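Local coordinates for dextranase (Pseudarthrobacter oxydans, PDB 6NZS), which hydrolyses internal alpha-1,6-glucosidic linkages of dextran as an endo-acting glycoside hydrolase of family 49, at residues A[355-360]-A[379-384]. Residues are numbered along the deposited sequence; the frame is centred on the assembly and turned at random.
Sequences VENYKQ and MKNTFF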
ATOM      1  N   VAL A 355       2.663   1.084  13.956  1.00 11.25           N
ATOM      2  CA  VAL A 355       2.219   1.793  12.761  1.00 11.83           C
ATOM      3  C   VAL A 355       0.702   1.888  12.799  1.00 10.87           C
ATOM      4  O   VAL A 355       0.021   0.873  12.984  1.00 11.01           O
ATOM      5  CB  VAL A 355       2.671   1.057  11.488  1.00  9.63           C
ATOM      6  CG1 VAL A 355       2.283   1.862  10.252  1.00 12.05           C
ATOM      7  CG2 VAL A 355       4.177   0.807  11.505  1.00 11.51           C
ATOM      8  N   GLU A 356       0.161   3.087  12.605  1.00  9.96           N
ATOM      9  CA  GLU A 356      -1.292   3.182  12.541  1.00 10.60           C
ATOM     10  C   GLU A 356      -1.726   4.392  11.735  1.00 10.89           C
ATOM     11  O   GLU A 356      -1.072   5.439  11.746  1.00 10.12           O
ATOM     12  CB  GLU A 356      -1.942   3.216  13.921  1.00 16.92           C
ATOM     13  CG  GLU A 356      -1.574   4.388  14.740  1.00 17.06           C
ATOM     14  CD  GLU A 356      -1.593   4.046  16.219  1.00 25.77           C
ATOM     15  OE1 GLU A 356      -2.492   3.305  16.665  1.00 34.07           O
ATOM     16  OE2 GLU A 356      -0.697   4.506  16.927  1.00 16.56           O
ATOM     17  N   ASN A 357      -2.849   4.232  11.033  1.00 10.51           N
ATOM     18  CA  ASN A 357      -3.473   5.337  10.311  1.00 10.34           C
ATOM     19  C   ASN A 357      -2.498   5.962   9.325  1.00 10.92           C
ATOM     20  O   ASN A 357      -2.397   7.187   9.206  1.00 10.43           O
ATOM     21  CB  ASN A 357      -4.117   6.337  11.262  1.00 11.20           C
ATOM     22  CG  ASN A 357      -5.263   5.706  12.015  1.00 12.14           C
ATOM     23  OD1 ASN A 357      -5.057   5.003  13.005  1.00 17.07           O
ATOM     24  ND2 ASN A 357      -6.475   5.884  11.499  1.00 13.65           N
ATOM     25  N   TYR A 358      -1.788   5.084   8.617  1.00 11.15           N
ATOM     26  CA  TYR A 358      -0.721   5.402   7.686  1.00  9.46           C
ATOM     27  C   TYR A 358      -1.196   4.997   6.299  1.00 11.13           C
ATOM     28  O   TYR A 358      -1.879   3.974   6.147  1.00  9.56           O
ATOM     29  CB  TYR A 358       0.509   4.584   8.090  1.00 12.04           C
ATOM     30  CG  TYR A 358       1.642   4.563   7.109  1.00 11.09           C
ATOM     31  CD1 TYR A 358       2.623   5.548   7.125  1.00 12.28           C
ATOM     32  CD2 TYR A 358       1.758   3.533   6.181  1.00 13.80           C
ATOM     33  CE1 TYR A 358       3.677   5.521   6.241  1.00 13.72           C
ATOM     34  CE2 TYR A 358       2.811   3.502   5.288  1.00 15.20           C
ATOM     35  CZ  TYR A 358       3.766   4.500   5.322  1.00 15.06           C
ATOM     36  OH  TYR A 358       4.819   4.472   4.443  1.00 15.09           O
ATOM     37  N   LYS A 359      -0.860   5.807   5.293  1.00  8.61           N
ATOM     38  CA  LYS A 359      -1.338   5.570   3.936  1.00  9.76           C
ATOM     39  C   LYS A 359      -0.210   5.756   2.932  1.00 12.18           C
ATOM     40  O   LYS A 359       0.662   6.612   3.100  1.00 10.56           O
ATOM     41  CB  LYS A 359      -2.483   6.507   3.532  1.00 10.30           C
ATOM     42  CG  LYS A 359      -3.642   6.562   4.520  1.00 10.05           C
ATOM     43  CD  LYS A 359      -3.432   7.710   5.531  1.00 12.96           C
ATOM     44  CE  LYS A 359      -4.390   7.633   6.672  1.00 16.63           C
ATOM     45  NZ  LYS A 359      -4.148   8.806   7.539  1.00 11.30           N
ATOM     46  N   GLN A 360      -0.250   4.951   1.873  1.00  9.84           N
ATOM     47  CA  GLN A 360       0.645   5.096   0.732  1.00  8.75           C
ATOM     48  C   GLN A 360      -0.211   5.226  -0.521  1.00  9.01           C
ATOM     49  O   GLN A 360      -1.075   4.382  -0.768  1.00  9.14           O
ATOM     50  CB  GLN A 360       1.576   3.883   0.639  1.00  9.54           C
ATOM     51  CG  GLN A 360       2.591   3.942  -0.480  1.00 12.74           C
ATOM     52  CD  GLN A 360       3.490   2.714  -0.477  1.00 16.18           C
ATOM     53  OE1 GLN A 360       3.756   2.104   0.576  1.00 15.34           O
ATOM     54  NE2 GLN A 360       3.945   2.327  -1.646  1.00 13.98           N
ATOM     55  N   MET A 379       0.835  -3.181  13.173  1.00  9.53           N
ATOM     56  CA  MET A 379       0.284  -2.188  12.259  1.00 10.18           C
ATOM     57  C   MET A 379      -1.228  -2.322  12.239  1.00 10.32           C
ATOM     58  O   MET A 379      -1.754  -3.435  12.170  1.00 10.55           O
ATOM     59  CB  MET A 379       0.827  -2.360  10.837  1.00 10.61           C
ATOM     60  CG  MET A 379       0.260  -1.347   9.851  1.00  9.56           C
ATOM     61  SD  MET A 379       1.183  -1.293   8.310  1.00 10.59           S
ATOM     62  CE  MET A 379       0.573  -2.773   7.479  1.00  9.70           C
ATOM     63  N   LYS A 380      -1.930  -1.190  12.299  1.00 10.18           N
ATOM     64  CA  LYS A 380      -3.381  -1.221  12.196  1.00 11.28           C
ATOM     65  C   LYS A 380      -3.895  -0.009  11.438  1.00 11.08           C
ATOM     66  O   LYS A 380      -3.322   1.081  11.513  1.00 11.32           O
ATOM     67  CB  LYS A 380      -4.061  -1.322  13.567  1.00 14.46           C
ATOM     68  CG  LYS A 380      -3.754  -0.199  14.514  1.00 17.49           C
ATOM     69  CD  LYS A 380      -4.361  -0.494  15.883  1.00 23.06           C
ATOM     70  CE  LYS A 380      -4.148   0.655  16.851  1.00 26.55           C
ATOM     71  NZ  LYS A 380      -5.217   0.703  17.889  1.00 35.92           N
ATOM     72  N   ASN A 381      -5.000  -0.220  10.718  1.00  8.81           N
ATOM     73  CA  ASN A 381      -5.800   0.873  10.170  1.00  9.91           C
ATOM     74  C   ASN A 381      -5.040   1.641   9.095  1.00 10.27           C
ATOM     75  O   ASN A 381      -4.741   2.824   9.271  1.00 10.55           O
ATOM     76  CB  ASN A 381      -6.266   1.820  11.290  1.00 11.16           C
ATOM     77  CG  ASN A 381      -6.890   1.081  12.467  1.00 12.26           C
ATOM     78  OD1 ASN A 381      -7.530   0.046  12.300  1.00 13.07           O
ATOM     79  ND2 ASN A 381      -6.716   1.629  13.672  1.00 15.60           N
ATOM     80  N   THR A 382      -4.742   0.988   7.973  1.00  9.14           N
ATOM     81  CA  THR A 382      -3.864   1.556   6.960  1.00  9.16           C
ATOM     82  C   THR A 382      -4.467   1.385   5.571  1.00  9.85           C
ATOM     83  O   THR A 382      -5.392   0.592   5.360  1.00  9.77           O
ATOM     84  CB  THR A 382      -2.486   0.886   6.972  1.00  9.25           C
ATOM     85  OG1 THR A 382      -2.644  -0.512   6.703  1.00  9.67           O
ATOM     86  CG2 THR A 382      -1.790   1.062   8.311  1.00 11.24           C
ATOM     87  N   PHE A 383      -3.935   2.164   4.623  1.00  9.08           N
ATOM     88  CA  PHE A 383      -4.263   2.048   3.202  1.00  8.54           C
ATOM     89  C   PHE A 383      -2.962   1.985   2.420  1.00  8.73           C
ATOM     90  O   PHE A 383      -2.095   2.845   2.598  1.00  9.48           O
ATOM     91  CB  PHE A 383      -5.087   3.256   2.712  1.00  9.00           C
ATOM     92  CG  PHE A 383      -5.319   3.253   1.223  1.00  7.85           C
ATOM     93  CD1 PHE A 383      -6.388   2.558   0.679  1.00 11.10           C
ATOM     94  CD2 PHE A 383      -4.454   3.920   0.364  1.00  8.41           C
ATOM     95  CE1 PHE A 383      -6.601   2.534  -0.708  1.00 13.77           C
ATOM     96  CE2 PHE A 383      -4.650   3.895  -1.025  1.00  9.06           C
ATOM     97  CZ  PHE A 383      -5.724   3.204  -1.557  1.00 10.97           C
ATOM     98  N   PHE A 384      -2.825   0.989   1.544  1.00  7.41           N
ATOM     99  CA  PHE A 384      -1.638   0.873   0.702  1.00  7.73           C
ATOM    100  C   PHE A 384      -2.026   0.778  -0.761  1.00  9.86           C
ATOM    101  O   PHE A 384      -2.732  -0.153  -1.163  1.00  9.42           O
ATOM    102  CB  PHE A 384      -0.820  -0.368   1.056  1.00  8.76           C
ATOM    103  CG  PHE A 384      -0.071  -0.240   2.343  1.00  7.73           C
ATOM    104  CD1 PHE A 384      -0.670  -0.571   3.545  1.00 10.46           C
ATOM    105  CD2 PHE A 384       1.239   0.214   2.348  1.00  8.13           C
ATOM    106  CE1 PHE A 384       0.022  -0.441   4.746  1.00  9.91           C
ATOM    107  CE2 PHE A 384       1.950   0.345   3.541  1.00 10.04           C
ATOM    108  CZ  PHE A 384       1.337   0.014   4.740  1.00  9.72           C
TER
HETATM  109  O   HOH W   1      -5.315   3.470  15.081  1.00 27.51           O
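Tyr358 has CG anti to its backbone N (chi1 169°) and Phe384 has CG anti to its carbonyl carbon (chi1 -74°), which sets their CG atoms so that the two side chains cross at about a right angle, with the ring planes turned 52° to each other. Phe384 CE2 arrives in the plane of the tyrosine ring, at its edge, 3.7 Å from Tyr358 CE2. Gln360, its chain extended, lays OE1 at the edge of Phe384, 3.6 Å from CD2, while its NE2 is bonded to Ser363 and Thr368. Before the corner at Asn357 and Asn381, Val355 CB sits 3.8 Å from Met379 CG, the two side chains running abreast.

The backbones are neighbouring coils of the parallel beta-solenoid, paired in register. Lys380 N bonds to Val355 O at 2.9 Å and Gln360 N to Phe383 O; between them both chains turn the corner, each asparagine with positive phi.

There the two asparagine side chains lie side by side, pointing the same way. One water ties them: it donates to Asn357 OD1 at 2.6 Å, accepts from Asn381 ND2, and gives a longer bond of 3.2 Å to Glu356 OE1. Asn357 ND2 reaches Glu191 and Ala142 O, joining the coil to the N-terminal domain; an alanine here would probably leave the water without one of its acceptors and Glu191 without this donor. Glu356 and Lys380 also run abreast, but OE1 to NZ is a long 4.0 Å salt bridge, while Glu356 OE2 forms a salt bridge with Arg201.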